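Local coordinates for AAR187Cp (Eremothecium gossypii, PDB 3ZIL), which probably regulates the establishment of sister-chromatid cohesion by acting on cohesin, this chain being the all-helical, C-terminal Wap1-domain part of the protein, at residues E225-L228 against K229-K233; P249-V252 against R253-M257; Y332-A336 against A337-L341. One frame throughout, in Å; residues are numbered along the deposited sequence.

Interaction 1: E225-L228 against K229-K233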
ATOM      1  N   GLU A 225       9.130   2.146  -2.248  1.00 18.02           N
ATOM      2  CA  GLU A 225       8.566   2.955  -1.163  1.00 19.94           C
ATOM      3  C   GLU A 225       7.234   2.397  -0.638  1.00 17.74           C
ATOM      4  O   GLU A 225       6.984   2.432   0.579  1.00 17.82           O
ATOM      5  CB  GLU A 225       8.364   4.419  -1.589  1.00 21.43           C
ATOM      6  CG  GLU A 225       9.655   5.117  -1.854  1.00 26.90           C
ATOM      7  CD  GLU A 225       9.412   6.587  -2.235  1.00 33.65           C
ATOM      8  OE1 GLU A 225       8.267   7.092  -2.093  1.00 39.26           O
ATOM      9  OE2 GLU A 225      10.375   7.248  -2.668  1.00 38.14           O
ATOM     10  N   GLY A 226       6.351   1.964  -1.553  1.00 16.36           N
ATOM     11  CA  GLY A 226       5.038   1.378  -1.135  1.00 15.30           C
ATOM     12  C   GLY A 226       5.183   0.216  -0.150  1.00 15.69           C
ATOM     13  O   GLY A 226       4.528   0.165   0.956  1.00 15.63           O
ATOM     14  N   VAL A 227       6.100  -0.705  -0.487  1.00 13.72           N
ATOM     15  CA  VAL A 227       6.296  -1.873   0.343  1.00 11.54           C
ATOM     16  C   VAL A 227       6.893  -1.487   1.682  1.00 10.95           C
ATOM     17  O   VAL A 227       6.453  -1.977   2.742  1.00 10.55           O
ATOM     18  CB  VAL A 227       7.258  -2.891  -0.375  1.00 12.51           C
ATOM     19  CG1 VAL A 227       7.536  -3.987   0.660  1.00 12.36           C
ATOM     20  CG2 VAL A 227       6.558  -3.504  -1.645  1.00 11.79           C
ATOM     21  N   LEU A 228       7.855  -0.561   1.678  1.00 11.24           N
ATOM     22  CA  LEU A 228       8.456  -0.155   2.931  1.00 13.16           C
ATOM     23  C   LEU A 228       7.405   0.485   3.844  1.00 15.75           C
ATOM     24  O   LEU A 228       7.475   0.263   5.044  1.00 17.07           O
ATOM     25  CB  LEU A 228       9.634   0.853   2.710  1.00 13.67           C
ATOM     26  CG  LEU A 228      10.911   0.191   2.096  1.00 17.22           C
ATOM     27  CD1 LEU A 228      11.796   1.250   1.416  1.00 17.57           C
ATOM     28  CD2 LEU A 228      11.682  -0.619   3.085  1.00 15.51           C
ATOM     29  N   LYS A 229       6.518   1.351   3.307  1.00 13.59           N
ATOM     30  CA  LYS A 229       5.498   1.926   4.153  1.00 16.83           C
ATOM     31  C   LYS A 229       4.580   0.873   4.727  1.00 17.55           C
ATOM     32  O   LYS A 229       4.216   0.977   5.911  1.00 18.07           O
ATOM     33  CB  LYS A 229       4.654   2.977   3.418  1.00 16.94           C
ATOM     34  CG  LYS A 229       5.506   4.218   3.069  1.00 22.16           C
ATOM     35  CD  LYS A 229       4.691   5.127   2.119  1.00 26.63           C
ATOM     36  CE  LYS A 229       5.575   6.154   1.418  1.00 32.00           C
ATOM     37  NZ  LYS A 229       4.866   7.442   1.187  1.00 39.68           N
ATOM     38  N   CYS A 230       4.208  -0.142   3.925  1.00 16.52           N
ATOM     39  CA  CYS A 230       3.447  -1.203   4.570  1.00 18.76           C
ATOM     40  C   CYS A 230       4.238  -1.830   5.712  1.00 17.39           C
ATOM     41  O   CYS A 230       3.659  -2.058   6.799  1.00 17.35           O
ATOM     42  CB  CYS A 230       3.028  -2.290   3.572  1.00 19.76           C
ATOM     43  SG  CYS A 230       1.961  -1.569   2.269  1.00 17.96           S
ATOM     44  N   LEU A 231       5.521  -2.120   5.481  1.00 16.98           N
ATOM     45  CA  LEU A 231       6.347  -2.822   6.482  1.00 19.30           C
ATOM     46  C   LEU A 231       6.472  -1.962   7.748  1.00 21.22           C
ATOM     47  O   LEU A 231       6.378  -2.472   8.907  1.00 19.63           O
ATOM     48  CB  LEU A 231       7.736  -3.203   5.964  1.00 18.79           C
ATOM     49  CG  LEU A 231       7.842  -4.379   5.001  1.00 18.52           C
ATOM     50  CD1 LEU A 231       9.110  -4.361   4.162  1.00 15.42           C
ATOM     51  CD2 LEU A 231       7.624  -5.774   5.707  1.00 19.03           C
ATOM     52  N   ILE A 232       6.646  -0.667   7.549  1.00 19.04           N
ATOM     53  CA  ILE A 232       6.722   0.239   8.726  1.00 19.32           C
ATOM     54  C   ILE A 232       5.366   0.179   9.525  1.00 19.91           C
ATOM     55  O   ILE A 232       5.336  -0.146  10.738  1.00 18.62           O
ATOM     56  CB  ILE A 232       7.013   1.682   8.275  1.00 17.28           C
ATOM     57  CG1 ILE A 232       8.446   1.798   7.794  1.00 18.01           C
ATOM     58  CG2 ILE A 232       6.625   2.647   9.370  1.00 17.08           C
ATOM     59  CD1 ILE A 232       8.712   3.076   7.045  1.00 15.77           C
ATOM     60  N   LYS A 233       4.275   0.434   8.819  1.00 20.17           N
ATOM     61  CA  LYS A 233       2.977   0.375   9.385  1.00 20.23           C
ATOM     62  C   LYS A 233       2.667  -0.924  10.078  1.00 20.50           C
ATOM     63  O   LYS A 233       2.113  -0.890  11.120  1.00 20.11           O
ATOM     64  CB  LYS A 233       1.854   0.772   8.426  1.00 22.16           C
ATOM     65  CG  LYS A 233       0.654   1.353   9.168  1.00 25.50           C
ATOM     66  CD  LYS A 233      -0.274   2.254   8.386  1.00 27.77           C
ATOM     67  CE  LYS A 233      -1.575   2.502   9.123  1.00 30.55           C
ATOM     68  NZ  LYS A 233      -2.735   2.910   8.296  1.00 28.73           N
TER
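V227 and L231 lie side by side on successive turns of helix 225-235, one of the many helices that make up the Wap1 domain. They form the tight side of an ordinary i to i+4 contact. V227 sets CG1 anti to its backbone N (chi1 173°), and that methyl meets L231 CD1 at 3.9 Å with both side chains pointing the same way. L231 is also folded back over the preceding turn, its CG 3.6 Å from V227 O, the carbonyl oxygen that accepts L231 N in the carbonyl plane. Helices 185-193 and 201-215 close in here: C188 touches V227 and C230, while L214 touches C230 and L231. I232 turns to helix 272-289 and meets L280 and L284.

The other side is looser and partly exposed, though K229, like I232, also packs on an apolar side chain of the bound peptide. E225 and K229 are one turn apart and oppositely charged, yet OE1 of E225 stops 4.7 Å from NZ of K229, so they make no salt bridge and any attraction is probably modest. What joins the two residues is the backbone, K229 N donating to E225 O at 3.0 Å. The lysine chain starts back over that same oxygen before bending at its last torsion (chi4 -146°), and E192 of helix 185-193 touches it. Of its carbons, CG lies nearest to E225 O, at 3.4 Å.

Interaction 2: P249-V252 against R253-M257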
ATOM      1  N   PRO A 249      16.265 -10.827  11.926  1.00 21.00           N
ATOM      2  CA  PRO A 249      17.670 -10.573  11.609  1.00 18.62           C
ATOM      3  C   PRO A 249      17.861 -10.575  10.112  1.00 18.94           C
ATOM      4  O   PRO A 249      18.698  -9.851   9.606  1.00 18.27           O
ATOM      5  CB  PRO A 249      18.393 -11.791  12.211  1.00 19.00           C
ATOM      6  CG  PRO A 249      17.571 -12.078  13.455  1.00 19.69           C
ATOM      7  CD  PRO A 249      16.121 -11.826  13.031  1.00 21.70           C
ATOM      8  N   SER A 250      17.126 -11.427   9.395  1.00 20.79           N
ATOM      9  CA  SER A 250      17.270 -11.450   7.964  1.00 21.46           C
ATOM     10  C   SER A 250      16.807 -10.117   7.329  1.00 17.95           C
ATOM     11  O   SER A 250      17.438  -9.521   6.407  1.00 17.28           O
ATOM     12  CB  SER A 250      16.416 -12.591   7.381  1.00 24.78           C
ATOM     13  OG  SER A 250      16.858 -12.681   6.068  1.00 30.93           O
ATOM     14  N   LEU A 251      15.656  -9.655   7.736  1.00 16.11           N
ATOM     15  CA  LEU A 251      15.223  -8.358   7.219  1.00 13.82           C
ATOM     16  C   LEU A 251      16.279  -7.241   7.579  1.00 16.53           C
ATOM     17  O   LEU A 251      16.706  -6.419   6.741  1.00 15.63           O
ATOM     18  CB  LEU A 251      13.850  -8.066   7.771  1.00 13.58           C
ATOM     19  CG  LEU A 251      13.165  -6.735   7.433  1.00 14.27           C
ATOM     20  CD1 LEU A 251      13.114  -6.571   5.885  1.00 12.78           C
ATOM     21  CD2 LEU A 251      11.773  -6.679   8.084  1.00 13.85           C
ATOM     22  N   VAL A 252      16.655  -7.160   8.827  1.00 17.21           N
ATOM     23  CA  VAL A 252      17.696  -6.249   9.243  1.00 17.19           C
ATOM     24  C   VAL A 252      18.954  -6.337   8.340  1.00 23.25           C
ATOM     25  O   VAL A 252      19.452  -5.256   7.924  1.00 20.86           O
ATOM     26  CB  VAL A 252      18.003  -6.492  10.753  1.00 21.78           C
ATOM     27  CG1 VAL A 252      19.284  -5.768  11.199  1.00 19.81           C
ATOM     28  CG2 VAL A 252      16.807  -5.983  11.575  1.00 23.63           C
ATOM     29  N   ARG A 253      19.472  -7.564   8.008  1.00 20.30           N
ATOM     30  CA  ARG A 253      20.668  -7.601   7.112  1.00 23.58           C
ATOM     31  C   ARG A 253      20.414  -6.876   5.840  1.00 21.28           C
ATOM     32  O   ARG A 253      21.247  -6.071   5.470  1.00 18.58           O
ATOM     33  CB  ARG A 253      21.173  -9.007   6.644  1.00 21.63           C
ATOM     34  CG  ARG A 253      21.367  -9.969   7.746  1.00 29.49           C
ATOM     35  CD  ARG A 253      22.187 -11.247   7.406  1.00 25.86           C
ATOM     36  NE  ARG A 253      22.281 -11.870   8.726  1.00 26.83           N
ATOM     37  CZ  ARG A 253      21.463 -12.813   9.207  1.00 28.69           C
ATOM     38  NH1 ARG A 253      20.524 -13.407   8.443  1.00 28.38           N
ATOM     39  NH2 ARG A 253      21.631 -13.215  10.456  1.00 27.83           N
ATOM     40  N   SER A 254      19.322  -7.272   5.134  1.00 20.08           N
ATOM     41  CA  SER A 254      18.943  -6.655   3.874  1.00 20.97           C
ATOM     42  C   SER A 254      18.881  -5.158   3.968  1.00 20.64           C
ATOM     43  O   SER A 254      19.474  -4.453   3.117  1.00 19.01           O
ATOM     44  CB  SER A 254      17.611  -7.203   3.363  1.00 20.02           C
ATOM     45  OG  SER A 254      17.816  -8.592   3.226  1.00 19.73           O
ATOM     46  N   LEU A 255      18.169  -4.664   4.976  1.00 18.17           N
ATOM     47  CA  LEU A 255      18.031  -3.227   5.135  1.00 19.92           C
ATOM     48  C   LEU A 255      19.394  -2.604   5.443  1.00 23.63           C
ATOM     49  O   LEU A 255      19.726  -1.510   4.856  1.00 22.45           O
ATOM     50  CB  LEU A 255      17.019  -2.849   6.250  1.00 17.89           C
ATOM     51  CG  LEU A 255      15.559  -3.194   5.870  1.00 16.78           C
ATOM     52  CD1 LEU A 255      14.682  -3.150   7.156  1.00 17.66           C
ATOM     53  CD2 LEU A 255      15.048  -2.208   4.836  1.00 17.12           C
ATOM     54  N   ALA A 256      20.187  -3.253   6.335  1.00 20.58           N
ATOM     55  CA  ALA A 256      21.480  -2.618   6.679  1.00 22.87           C
ATOM     56  C   ALA A 256      22.458  -2.604   5.425  1.00 25.23           C
ATOM     57  O   ALA A 256      23.287  -1.704   5.269  1.00 23.25           O
ATOM     58  CB  ALA A 256      22.095  -3.242   7.917  1.00 20.83           C
ATOM     59  N   MET A 257      22.273  -3.507   4.473  1.00 26.43           N
ATOM     60  CA  MET A 257      23.213  -3.538   3.376  1.00 35.07           C
ATOM     61  C   MET A 257      22.812  -2.496   2.362  1.00 32.82           C
ATOM     62  O   MET A 257      23.638  -1.709   1.906  1.00 31.07           O
ATOM     63  CB  MET A 257      23.288  -4.919   2.744  1.00 39.72           C
ATOM     64  CG  MET A 257      24.295  -5.792   3.500  1.00 50.48           C
ATOM     65  SD  MET A 257      23.831  -7.504   3.280  1.00 73.38           S
ATOM     66  CE  MET A 257      25.403  -8.341   3.559  1.00 74.54           C
TER
HETATM   67  O   HOH W   1      19.624 -13.487   5.987  1.00 28.55           O
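R253 folds back over P249, one turn earlier, and polar contacts dominate this side. Its backbone N donates to P249 O at 2.9 Å, and the same oxygen sits over the centre of the guanidinium, 4.0 Å above its plane. With CG beside the backbone N (chi1 -51°) and the chain extended from there to NE, the flat group comes to rest above the first turn. A water lies in plane at the guanidinium edge, accepts from R253 NH1 at 2.6 Å and also bonds S250 OG. S250 O takes S254 N at 3.2 Å almost straight (175°), plus a weak bond from S254 OG.

The backbone bonds follow the i to i+4 pattern of one amphipathic helix, 248-261, whose other face is buried against helix 272-289.

On that apolar face L251 and L255 cross obliquely, L251 CG meeting L255 CD1 at 3.9 Å. With an alanine in place of L255, everything beyond CB is gone, which is likely to open a gap beside L251 and against L284 and L285 of helix 272-289. V252, on the same buried side, touches I288 and L301, and its O receives A256 N at 2.7 Å.

Interaction 3: Y332-A336 against A337-L341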
ATOM      1  N   TYR A 332      21.121   2.241  18.780  1.00 24.57           N
ATOM      2  CA  TYR A 332      20.435   0.969  19.121  1.00 22.25           C
ATOM      3  C   TYR A 332      21.291  -0.242  18.777  1.00 23.09           C
ATOM      4  O   TYR A 332      21.421  -1.205  19.576  1.00 25.09           O
ATOM      5  CB  TYR A 332      19.020   0.877  18.453  1.00 22.39           C
ATOM      6  CG  TYR A 332      17.927   1.582  19.280  1.00 22.11           C
ATOM      7  CD1 TYR A 332      17.410   0.979  20.387  1.00 22.87           C
ATOM      8  CD2 TYR A 332      17.445   2.846  18.945  1.00 23.96           C
ATOM      9  CE1 TYR A 332      16.475   1.587  21.179  1.00 23.51           C
ATOM     10  CE2 TYR A 332      16.460   3.441  19.697  1.00 26.09           C
ATOM     11  CZ  TYR A 332      15.964   2.788  20.821  1.00 23.06           C
ATOM     12  OH  TYR A 332      15.009   3.351  21.646  1.00 24.28           O
ATOM     13  N   SER A 333      21.951  -0.186  17.623  1.00 26.76           N
ATOM     14  CA  SER A 333      22.786  -1.302  17.205  1.00 29.67           C
ATOM     15  C   SER A 333      24.009  -1.483  18.163  1.00 33.18           C
ATOM     16  O   SER A 333      24.218  -2.555  18.788  1.00 31.10           O
ATOM     17  CB  SER A 333      23.239  -1.105  15.779  1.00 31.91           C
ATOM     18  OG  SER A 333      24.050  -2.203  15.452  1.00 45.93           O
ATOM     19  N   ALA A 334      24.800  -0.426  18.258  1.00 31.44           N
ATOM     20  CA  ALA A 334      25.881  -0.362  19.223  1.00 32.80           C
ATOM     21  C   ALA A 334      25.498  -0.903  20.605  1.00 31.03           C
ATOM     22  O   ALA A 334      26.199  -1.764  21.124  1.00 37.17           O
ATOM     23  CB  ALA A 334      26.418   1.059  19.312  1.00 28.78           C
ATOM     24  N   GLY A 335      24.409  -0.412  21.190  1.00 32.46           N
ATOM     25  CA  GLY A 335      23.998  -0.838  22.526  1.00 29.09           C
ATOM     26  C   GLY A 335      23.751  -2.324  22.613  1.00 35.76           C
ATOM     27  O   GLY A 335      24.263  -2.988  23.520  1.00 35.67           O
ATOM     28  N   ALA A 336      22.999  -2.883  21.656  1.00 36.49           N
ATOM     29  CA  ALA A 336      22.659  -4.330  21.684  1.00 31.97           C
ATOM     30  C   ALA A 336      23.871  -5.257  21.464  1.00 40.54           C
ATOM     31  O   ALA A 336      23.926  -6.345  22.056  1.00 38.12           O
ATOM     32  CB  ALA A 336      21.552  -4.660  20.667  1.00 27.09           C
ATOM     33  N   ALA A 337      24.805  -4.856  20.579  1.00 41.99           N
ATOM     34  CA  ALA A 337      25.991  -5.677  20.281  1.00 45.19           C
ATOM     35  C   ALA A 337      27.083  -5.539  21.368  1.00 46.67           C
ATOM     36  O   ALA A 337      28.132  -6.172  21.285  1.00 50.94           O
ATOM     37  CB  ALA A 337      26.552  -5.326  18.907  1.00 37.13           C
ATOM     38  N   GLY A 338      26.825  -4.717  22.379  1.00 48.51           N
ATOM     39  CA  GLY A 338      27.809  -4.430  23.428  1.00 47.64           C
ATOM     40  C   GLY A 338      29.005  -3.615  22.938  1.00 51.74           C
ATOM     41  O   GLY A 338      30.117  -3.736  23.482  1.00 51.28           O
ATOM     42  N   VAL A 339      28.804  -2.793  21.904  1.00 48.46           N
ATOM     43  CA  VAL A 339      29.846  -1.866  21.491  1.00 49.77           C
ATOM     44  C   VAL A 339      30.006  -0.836  22.612  1.00 55.97           C
ATOM     45  O   VAL A 339      29.010  -0.378  23.226  1.00 56.26           O
ATOM     46  CB  VAL A 339      29.590  -1.209  20.122  1.00 50.04           C
ATOM     47  CG1 VAL A 339      30.696  -0.221  19.779  1.00 49.41           C
ATOM     48  CG2 VAL A 339      29.477  -2.265  19.026  1.00 52.16           C
ATOM     49  N   GLN A 340      31.270  -0.563  22.935  1.00 54.97           N
ATOM     50  CA  GLN A 340      31.641   0.491  23.880  1.00 52.69           C
ATOM     51  C   GLN A 340      32.378   1.566  23.102  1.00 47.89           C
ATOM     52  O   GLN A 340      33.408   1.315  22.435  1.00 38.52           O
ATOM     53  CB  GLN A 340      32.456  -0.038  25.073  1.00 59.18           C
ATOM     54  CG  GLN A 340      31.709   0.039  26.413  1.00 67.74           C
ATOM     55  CD  GLN A 340      30.438  -0.811  26.464  1.00 78.70           C
ATOM     56  OE1 GLN A 340      30.496  -2.027  26.659  1.00 85.22           O
ATOM     57  NE2 GLN A 340      29.280  -0.165  26.305  1.00 85.59           N
ATOM     58  N   LEU A 341      31.780   2.752  23.119  1.00 39.93           N
ATOM     59  CA  LEU A 341      32.327   3.840  22.358  1.00 43.64           C
ATOM     60  C   LEU A 341      33.227   4.579  23.364  1.00 39.76           C
ATOM     61  O   LEU A 341      32.831   4.754  24.529  1.00 36.64           O
ATOM     62  CB  LEU A 341      31.191   4.719  21.779  1.00 37.18           C
ATOM     63  CG  LEU A 341      30.288   3.981  20.742  1.00 34.24           C
ATOM     64  CD1 LEU A 341      29.028   4.768  20.496  1.00 30.54           C
ATOM     65  CD2 LEU A 341      30.985   3.716  19.420  1.00 31.31           C
TER
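A334 O receives V339 N at 2.9 Å, a bond that reaches from V339, the residue after G338, back into the last turn of helix 321-336. The bond is bent at the hydrogen (142°), and the donor is tilted off the carbonyl plane. Beside it G338 N donates to G335 O at 3.3 Å, coming from well above that carbonyl's plane. The two bonds, with the positive phi of G338 (69°), define a Schellman motif, the common way of ending an alpha-helix. Before it, the regular pattern makes one more step, A337 N to S333 O at 3.0 Å.

The motif's apolar partners are A334 and V339, whose CB atoms meet at 4.0 Å. V339 places CG1 anti to its backbone N (chi1 178°), leaving CG2 beside that N and 3.9 Å from A334 O, which lays the valine beside the oxygen its own N-H bonds. A337 lays CB 3.6 Å from S333 O. Around this end, S333 touches L301 and T302, and S333 OG makes a weak hydrogen bond to A296 O. Past the motif the chain runs on as the loop to helix 343-360.

Across the two segments every hydrogen bond runs from backbone N-H to backbone carbonyl: the side chains add apolar cover alone, and termination here rests on main-chain geometry, on a glycine suited to positive phi, and on the alanine-valine contact.

Overall arrangement
Along the chain the three contacts follow in series, on helix 225-235, helix 248-261 and the end of helix 321-336 with the loop leading to helix 343-360. Interactions 1 and 2 have centres about 15 Å apart and touch through L228 CD2 and L255 CD2 at 4.1 Å. Interaction 3 lies farther out, its centre about 17 Å from that of interaction 2 and about 27 Å from that of interaction 1. Helix 272-289 is the common neighbour: L284 meets L231, I232 and L255, while L286 and V289 meet Y332. Helix 299-302 also borders interactions 2 and 3. Helix 272-289 thus ties helices 225-235, 248-261 and 321-336 together within this elongated, all-helical Wap1 domain.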